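Transcriptional regulator, GntR family (Ralstonia eutropha, PDB 3IHU) probably binds DNA as a transcription factor of the GntR family, pairing a winged helix-turn-helix domain with an all-helical FCD domain. Local coordinates at residues F23-G28 against A47-G52; G99-A104 against R159-I164; P113-L118 against A192-E197. All coordinates share one frame; numbering follows the deposited sequence.

Following the chain from the N terminus, contact 1 (23-28 with 47-52) comes first and closes a short loop of 18 residues inside the GntR-family region, joining the first two helices there. It is complete before contact 2 begins. Contact 2 (99-104 with 159-164) and contact 3 (113-118 with 192-197) cross, since 113-118 lies between the two segments of contact 2 and 192-197 follows both. Together they tie four helices of the FCD region, and they meet where Ala102 O lies 3.4 Å from Val193 CG2. Although the centres of contacts 1 and 2 are about 24 Å apart, CE of Met26, a selenomethionine here, packs 4.2 Å from Pro162 CB, so the two family regions touch.

Contact 1 of 3, residues F23-G28 against A47-G52; sequences FGIMSG and AHFGVG
Gly24 and Phe49 are the closest backbone pair here, their CA atoms 8.0 Å apart. Residues 23-28 are helical throughout, whereas the helix running into 47-52 stops at Phe49; Gly50 then takes a positive phi of 64°, a conformation glycine adopts easily, and Gly52 is the N-cap of the next helix. The two segments meet without a hydrogen bond between them.

Phe49 carries the contact. Its CB points toward the helix of 23-28, and chi1 of -72° sets CG anti to its own carbonyl carbon, sending the ring against Gly24. There CE1 comes 3.8 Å from Gly24 CA, while CZ lies 3.9 Å from both Gly24 CA and Gly24 C. Glycine suits this spot because, having no side chain, it lets the ring come right up to the helix backbone. Ile25 adds a branched aliphatic surface: its CG1 reaches 4.1 Å from Phe49 CE2, the two side chains crossing at about a right angle. His48 CD2 sits over the centre of one face of the Phe49 ring, 3.6 Å above its plane.

Phe34, from the loop after helix 17-31, touches both Ile25 and Phe49, and Val21 adds to the cover of the ring. Ile25 also packs on Leu63 of helix 53-65, so helices 17-31, 42-49 and 53-65 share this small core of the winged helix-turn-helix domain, whose strands 69-71 and 77-79 follow.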
# COMPACT_ATOMS: atom_id res chain seq x y z
N PHE A 23 -5.57 -8.64 5.40
CA PHE A 23 -5.82 -7.35 4.78
C PHE A 23 -6.36 -6.30 5.75
O PHE A 23 -6.05 -5.11 5.61
CB PHE A 23 -6.70 -7.52 3.55
CG PHE A 23 -6.01 -8.25 2.43
CD1 PHE A 23 -4.93 -7.66 1.75
CD2 PHE A 23 -6.41 -9.53 2.06
CE1 PHE A 23 -4.28 -8.34 0.72
CE2 PHE A 23 -5.75 -10.21 1.04
CZ PHE A 23 -4.69 -9.62 0.37
N GLY A 24 -7.13 -6.74 6.74
CA GLY A 24 -7.62 -5.87 7.78
C GLY A 24 -6.55 -5.18 8.60
O GLY A 24 -6.69 -3.99 8.95
N ILE A 25 -5.46 -5.90 8.92
CA ILE A 25 -4.41 -5.29 9.72
C ILE A 25 -3.58 -4.36 8.83
O ILE A 25 -3.16 -3.29 9.24
CB ILE A 25 -3.56 -6.33 10.43
CG1 ILE A 25 -4.36 -6.94 11.61
CG2 ILE A 25 -2.26 -5.72 10.92
CD1 ILE A 25 -3.75 -8.23 12.14
N MSE A 26 -3.38 -4.76 7.60
CA MSE A 26 -2.65 -3.90 6.66
C MSE A 26 -3.43 -2.63 6.35
O MSE A 26 -2.87 -1.54 6.44
CB MSE A 26 -2.22 -4.69 5.42
CG MSE A 26 -0.73 -5.10 5.57
SE MSE A 26 -0.17 -6.46 4.40
CE MSE A 26 -1.63 -6.34 3.11
N SER A 27 -4.71 -2.76 6.07
CA SER A 27 -5.52 -1.56 5.86
C SER A 27 -5.66 -0.69 7.12
O SER A 27 -5.55 0.54 7.03
CB SER A 27 -6.88 -1.88 5.30
OG SER A 27 -7.55 -2.77 6.15
N GLY A 28 -5.88 -1.32 8.28
CA GLY A 28 -5.92 -0.61 9.56
C GLY A 28 -4.66 0.17 9.88
O GLY A 28 -4.73 1.26 10.43
N ALA A 47 -12.37 -11.62 18.08
CA ALA A 47 -13.60 -10.83 18.35
C ALA A 47 -13.67 -9.66 17.35
O ALA A 47 -14.71 -9.34 16.82
CB ALA A 47 -13.58 -10.31 19.79
N HIS A 48 -12.55 -9.02 17.08
CA HIS A 48 -12.56 -7.87 16.20
C HIS A 48 -12.90 -8.24 14.74
O HIS A 48 -13.67 -7.57 14.08
CB HIS A 48 -11.16 -7.20 16.19
CG HIS A 48 -11.12 -5.90 15.45
ND1 HIS A 48 -11.78 -4.77 15.90
CD2 HIS A 48 -10.54 -5.55 14.28
CE1 HIS A 48 -11.55 -3.77 15.06
NE2 HIS A 48 -10.82 -4.22 14.06
N PHE A 49 -12.29 -9.29 14.21
CA PHE A 49 -12.55 -9.65 12.83
C PHE A 49 -13.69 -10.63 12.64
O PHE A 49 -14.13 -10.88 11.53
CB PHE A 49 -11.25 -10.10 12.17
CG PHE A 49 -10.30 -8.98 11.93
CD1 PHE A 49 -10.58 -8.04 10.94
CD2 PHE A 49 -9.14 -8.84 12.67
CE1 PHE A 49 -9.72 -6.98 10.70
CE2 PHE A 49 -8.26 -7.79 12.42
CZ PHE A 49 -8.54 -6.86 11.44
N GLY A 50 -14.20 -11.17 13.73
CA GLY A 50 -15.23 -12.16 13.64
C GLY A 50 -14.80 -13.44 12.95
O GLY A 50 -15.62 -14.10 12.35
N VAL A 51 -13.55 -13.83 13.09
CA VAL A 51 -13.09 -15.12 12.53
C VAL A 51 -12.52 -15.99 13.66
O VAL A 51 -12.38 -15.51 14.78
CB VAL A 51 -12.06 -14.89 11.42
CG1 VAL A 51 -12.64 -13.97 10.32
CG2 VAL A 51 -10.79 -14.28 11.99
N GLY A 52 -12.21 -17.25 13.36
CA GLY A 52 -11.74 -18.19 14.38
C GLY A 52 -10.22 -18.15 14.57
O GLY A 52 -9.48 -17.55 13.75

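Contact 2 of 3, residues G99-A104 against R159-I164; sequences GLLARA and RLFPTI
Leu101 reaches across from helix 84-105 and meets two apolar side chains of helix 155-165, Phe161 and Ile164. With CG trans to the backbone nitrogen (chi1 -178°), its isobutyl group extends off the helix surface toward the partner. The methyl CD1 comes up to the edge of the Phe161 ring, near its plane, at 4.4 Å from CE1. Lower on the same side chain, Leu101 CB lies 4.4 Å from Ile164 CD1, the terminal methyl of the longer isoleucine branch. All three residues are buried, and neither a hydrogen bond nor a charge pair joins the segments. Leucine suits the middle place because its stem and one of its methyls can each serve a different neighbour.

The closest CA atoms, those of Leu101 and Ile164, are 8.8 Å apart, a gap bridged by side chains alone. Phe161 leaves its backbone pointing neither at nor away from helix 84-105; its long, flat side chain is what brings CE1 to Leu101. Pro162 follows and has no amide hydrogen to give. The helix is kinked here, where the nitrogens of Pro162 and Thr163 lack the usual bond to the preceding turn; the amide of Thr163 bonds instead to Leu160 O, and that of Ile164 to Phe161 O at 2.9 Å, each three residues back.

Further out, Tyr145 of helix 134-152 touches Leu101, Phe161 and Ile164 alike, and Leu149 adds to the cover of Phe161, whose ring also packs edge-to-face with His165. Ile164 meets Met97 and Thr98 one turn earlier on helix 84-105. Three helices thus converge on one apolar cluster, the usual construction of a helical bundle and in keeping with the all-helical FCD domain of this GntR subfamily.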
# COMPACT_ATOMS: atom_id res chain seq x y z
N GLY A 99 7.58 1.56 -9.72
CA GLY A 99 8.00 1.77 -11.06
C GLY A 99 7.54 0.70 -12.01
O GLY A 99 6.98 1.00 -13.06
N LEU A 100 7.81 -0.56 -11.69
CA LEU A 100 7.36 -1.64 -12.51
C LEU A 100 5.84 -1.77 -12.57
O LEU A 100 5.32 -2.18 -13.57
CB LEU A 100 7.98 -2.95 -12.09
CG LEU A 100 7.78 -4.17 -12.93
CD1 LEU A 100 8.03 -3.89 -14.38
CD2 LEU A 100 8.75 -5.33 -12.34
N LEU A 101 5.12 -1.50 -11.48
CA LEU A 101 3.67 -1.52 -11.53
C LEU A 101 3.11 -0.57 -12.63
O LEU A 101 2.22 -0.96 -13.41
CB LEU A 101 3.12 -1.12 -10.18
CG LEU A 101 1.60 -1.12 -9.98
CD1 LEU A 101 1.04 -2.54 -9.94
CD2 LEU A 101 1.24 -0.23 -8.78
N ALA A 102 3.58 0.68 -12.62
CA ALA A 102 3.20 1.71 -13.59
C ALA A 102 3.63 1.28 -14.97
O ALA A 102 2.88 1.36 -15.93
CB ALA A 102 3.86 3.06 -13.22
N ARG A 103 4.89 0.85 -15.09
CA ARG A 103 5.39 0.37 -16.37
C ARG A 103 4.53 -0.70 -16.97
O ARG A 103 4.12 -0.61 -18.14
CB ARG A 103 6.81 -0.14 -16.24
CG ARG A 103 7.43 -0.62 -17.57
CD ARG A 103 8.80 -1.32 -17.36
NE ARG A 103 9.35 -1.52 -18.68
CZ ARG A 103 10.05 -0.62 -19.37
NH1 ARG A 103 10.43 0.52 -18.85
NH2 ARG A 103 10.39 -0.90 -20.60
N ALA A 104 4.19 -1.71 -16.19
CA ALA A 104 3.42 -2.82 -16.73
C ALA A 104 1.98 -2.39 -17.09
O ALA A 104 1.38 -2.96 -18.01
CB ALA A 104 3.39 -3.99 -15.78
N ARG A 159 1.90 -11.27 -6.83
CA ARG A 159 2.39 -11.98 -5.65
C ARG A 159 3.23 -11.09 -4.72
O ARG A 159 3.20 -11.28 -3.53
CB ARG A 159 3.05 -13.32 -6.06
CG ARG A 159 4.57 -13.37 -6.13
CD ARG A 159 5.05 -14.77 -6.63
NE ARG A 159 6.31 -15.14 -6.01
CZ ARG A 159 6.44 -15.56 -4.75
N LEU A 160 3.91 -10.07 -5.24
CA LEU A 160 4.61 -9.08 -4.40
C LEU A 160 3.76 -7.85 -3.95
O LEU A 160 4.26 -6.96 -3.28
CB LEU A 160 5.76 -8.45 -5.21
CG LEU A 160 7.10 -9.02 -5.61
CD1 LEU A 160 7.12 -10.42 -6.43
CD2 LEU A 160 7.75 -7.89 -6.36
N PHE A 161 2.50 -7.79 -4.37
CA PHE A 161 1.70 -6.54 -4.34
C PHE A 161 1.69 -5.82 -2.98
O PHE A 161 1.95 -4.63 -2.91
CB PHE A 161 0.26 -6.86 -4.82
CG PHE A 161 -0.62 -5.64 -5.05
CD1 PHE A 161 -0.24 -4.66 -5.96
CD2 PHE A 161 -1.83 -5.53 -4.41
CE1 PHE A 161 -1.05 -3.54 -6.20
CE2 PHE A 161 -2.65 -4.45 -4.63
CZ PHE A 161 -2.24 -3.43 -5.53
N PRO A 162 1.46 -6.57 -1.88
CA PRO A 162 1.53 -5.96 -0.52
C PRO A 162 2.77 -5.13 -0.19
O PRO A 162 2.68 -4.12 0.50
CB PRO A 162 1.41 -7.17 0.41
CG PRO A 162 0.64 -8.20 -0.39
CD PRO A 162 0.96 -7.97 -1.84
N THR A 163 3.95 -5.51 -0.67
CA THR A 163 5.13 -4.69 -0.42
C THR A 163 4.96 -3.26 -0.93
O THR A 163 5.43 -2.30 -0.30
CB THR A 163 6.38 -5.25 -1.10
OG1 THR A 163 6.62 -6.58 -0.60
CG2 THR A 163 7.62 -4.34 -0.79
N ILE A 164 4.31 -3.13 -2.08
CA ILE A 164 4.18 -1.84 -2.77
C ILE A 164 3.52 -0.80 -1.89
O ILE A 164 3.82 0.38 -1.98
CB ILE A 164 3.39 -2.04 -4.09
CG1 ILE A 164 4.31 -2.53 -5.18
CG2 ILE A 164 2.76 -0.77 -4.54
CD1 ILE A 164 3.60 -3.21 -6.31

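Contact 3 of 3, residues P113-L118 against A192-E197; sequences PQVQAL and AVLAGE
Val115 and Leu194 are the nearest backbone pair, with CA atoms 7.2 Å apart, where helix 112-130 faces the last turn of helix 179-195. Leu194 is the central side chain. Its CB points toward the other helix, and with chi1 at -67° CG lies anti to the carbonyl carbon, which directs CD2 between Val115 and Leu118. CD2 serves two partners: it stands 3.9 Å from Val115 CG2 and 3.8 Å from Leu118 CD2. Val115 also brings its second methyl, CG1, to 4.1 Å from Leu194 CD2, so both branches of the valine meet the same methyl group.

Leu118 and Leu194 run past each other in opposite directions, so that Leu118 CD2 lies beside the leucine branch point, 3.8 Å from Leu194 CG. The same methyl of Leu118 continues to Val193, whose CG1 is 4.3 Å away. Residues 115 and 118 are three apart and so lie on nearly the same side of their helix, presenting a compact valine and a longer leucine to the two consecutive residues opposite. Aliphatic side chains meeting in this way between helices are in keeping with the helical bundle of an FCD domain; here they join helix 112-130 to the end of helix 179-195, with Val115 and Leu194 still partly exposed.

Leu118 turns inward as well, touching Phe144 and Leu148 of helix 134-152, while Val193 packs on Ala102 and Ala105 of helix 84-105; small alanines allow close approach there. After Ala195 the chain leaves the helix at Gly196, whose phi of 86° comes readily to a residue without a side chain. Its amide still bonds to Val193 O at 2.9 Å. Glu197 then N-caps helix 198-219, its carboxylate accepting from the backbone amides of Asp199 and Ala200.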
# COMPACT_ATOMS: atom_id res chain seq x y z
N PRO A 113 -12.50 -0.05 -20.48
CA PRO A 113 -13.04 -0.16 -19.11
C PRO A 113 -12.03 0.09 -17.98
O PRO A 113 -12.38 0.63 -16.93
CB PRO A 113 -13.53 -1.61 -19.03
CG PRO A 113 -13.66 -2.05 -20.42
CD PRO A 113 -12.57 -1.33 -21.18
N GLN A 114 -10.80 -0.35 -18.18
CA GLN A 114 -9.74 -0.19 -17.16
C GLN A 114 -9.28 1.27 -17.09
O GLN A 114 -9.03 1.79 -16.00
CB GLN A 114 -8.56 -1.11 -17.47
CG GLN A 114 -8.85 -2.59 -17.17
CD GLN A 114 -7.69 -3.49 -17.62
OE1 GLN A 114 -6.84 -3.08 -18.38
NE2 GLN A 114 -7.66 -4.70 -17.12
N VAL A 115 -9.15 1.89 -18.25
CA VAL A 115 -8.85 3.32 -18.35
C VAL A 115 -9.90 4.14 -17.58
O VAL A 115 -9.53 5.02 -16.80
CB VAL A 115 -8.77 3.76 -19.81
CG1 VAL A 115 -8.78 5.30 -19.95
CG2 VAL A 115 -7.54 3.15 -20.44
N GLN A 116 -11.17 3.79 -17.75
CA GLN A 116 -12.28 4.43 -17.04
C GLN A 116 -12.18 4.24 -15.55
O GLN A 116 -12.41 5.19 -14.78
CB GLN A 116 -13.65 3.90 -17.49
CG GLN A 116 -14.04 4.36 -18.88
CD GLN A 116 -15.47 3.98 -19.27
OE1 GLN A 116 -16.21 3.37 -18.48
NE2 GLN A 116 -15.86 4.35 -20.48
N ALA A 117 -11.86 3.02 -15.14
CA ALA A 117 -11.56 2.74 -13.73
C ALA A 117 -10.38 3.57 -13.24
O ALA A 117 -10.43 4.12 -12.17
CB ALA A 117 -11.29 1.24 -13.54
N LEU A 118 -9.34 3.70 -14.03
CA LEU A 118 -8.13 4.39 -13.57
C LEU A 118 -8.44 5.89 -13.41
O LEU A 118 -8.17 6.51 -12.37
CB LEU A 118 -6.91 4.11 -14.49
CG LEU A 118 -5.61 4.59 -13.87
CD1 LEU A 118 -5.20 3.57 -12.74
CD2 LEU A 118 -4.52 4.80 -14.94
N ALA A 192 1.06 9.22 -17.02
CA ALA A 192 2.14 8.54 -17.74
C ALA A 192 1.67 7.13 -18.21
O ALA A 192 1.92 6.69 -19.36
CB ALA A 192 3.41 8.45 -16.86
N VAL A 193 0.93 6.46 -17.34
CA VAL A 193 0.44 5.14 -17.68
C VAL A 193 -0.48 5.21 -18.88
O VAL A 193 -0.31 4.45 -19.85
CB VAL A 193 -0.24 4.48 -16.49
CG1 VAL A 193 -0.99 3.25 -16.95
CG2 VAL A 193 0.87 4.11 -15.42
N LEU A 194 -1.44 6.14 -18.81
CA LEU A 194 -2.45 6.26 -19.85
C LEU A 194 -1.87 6.66 -21.19
O LEU A 194 -2.47 6.37 -22.17
CB LEU A 194 -3.54 7.24 -19.44
CG LEU A 194 -4.33 6.68 -18.28
CD1 LEU A 194 -5.42 7.65 -17.84
CD2 LEU A 194 -4.87 5.33 -18.70
N ALA A 195 -0.72 7.31 -21.20
CA ALA A 195 -0.01 7.66 -22.43
C ALA A 195 0.74 6.46 -23.07
O ALA A 195 1.21 6.54 -24.19
CB ALA A 195 1.02 8.80 -22.13
N GLY A 196 0.88 5.37 -22.31
CA GLY A 196 1.20 4.07 -22.88
C GLY A 196 2.67 3.82 -23.07
O GLY A 196 3.02 2.73 -23.52
N GLU A 197 3.52 4.81 -22.78
CA GLU A 197 4.94 4.64 -23.00
C GLU A 197 5.62 4.07 -21.72
O GLU A 197 5.61 4.71 -20.66
CB GLU A 197 5.59 5.95 -23.43
CG GLU A 197 7.02 5.70 -24.11
CD GLU A 197 8.16 5.40 -23.12
OE1 GLU A 197 8.49 6.32 -22.34
OE2 GLU A 197 8.75 4.26 -23.17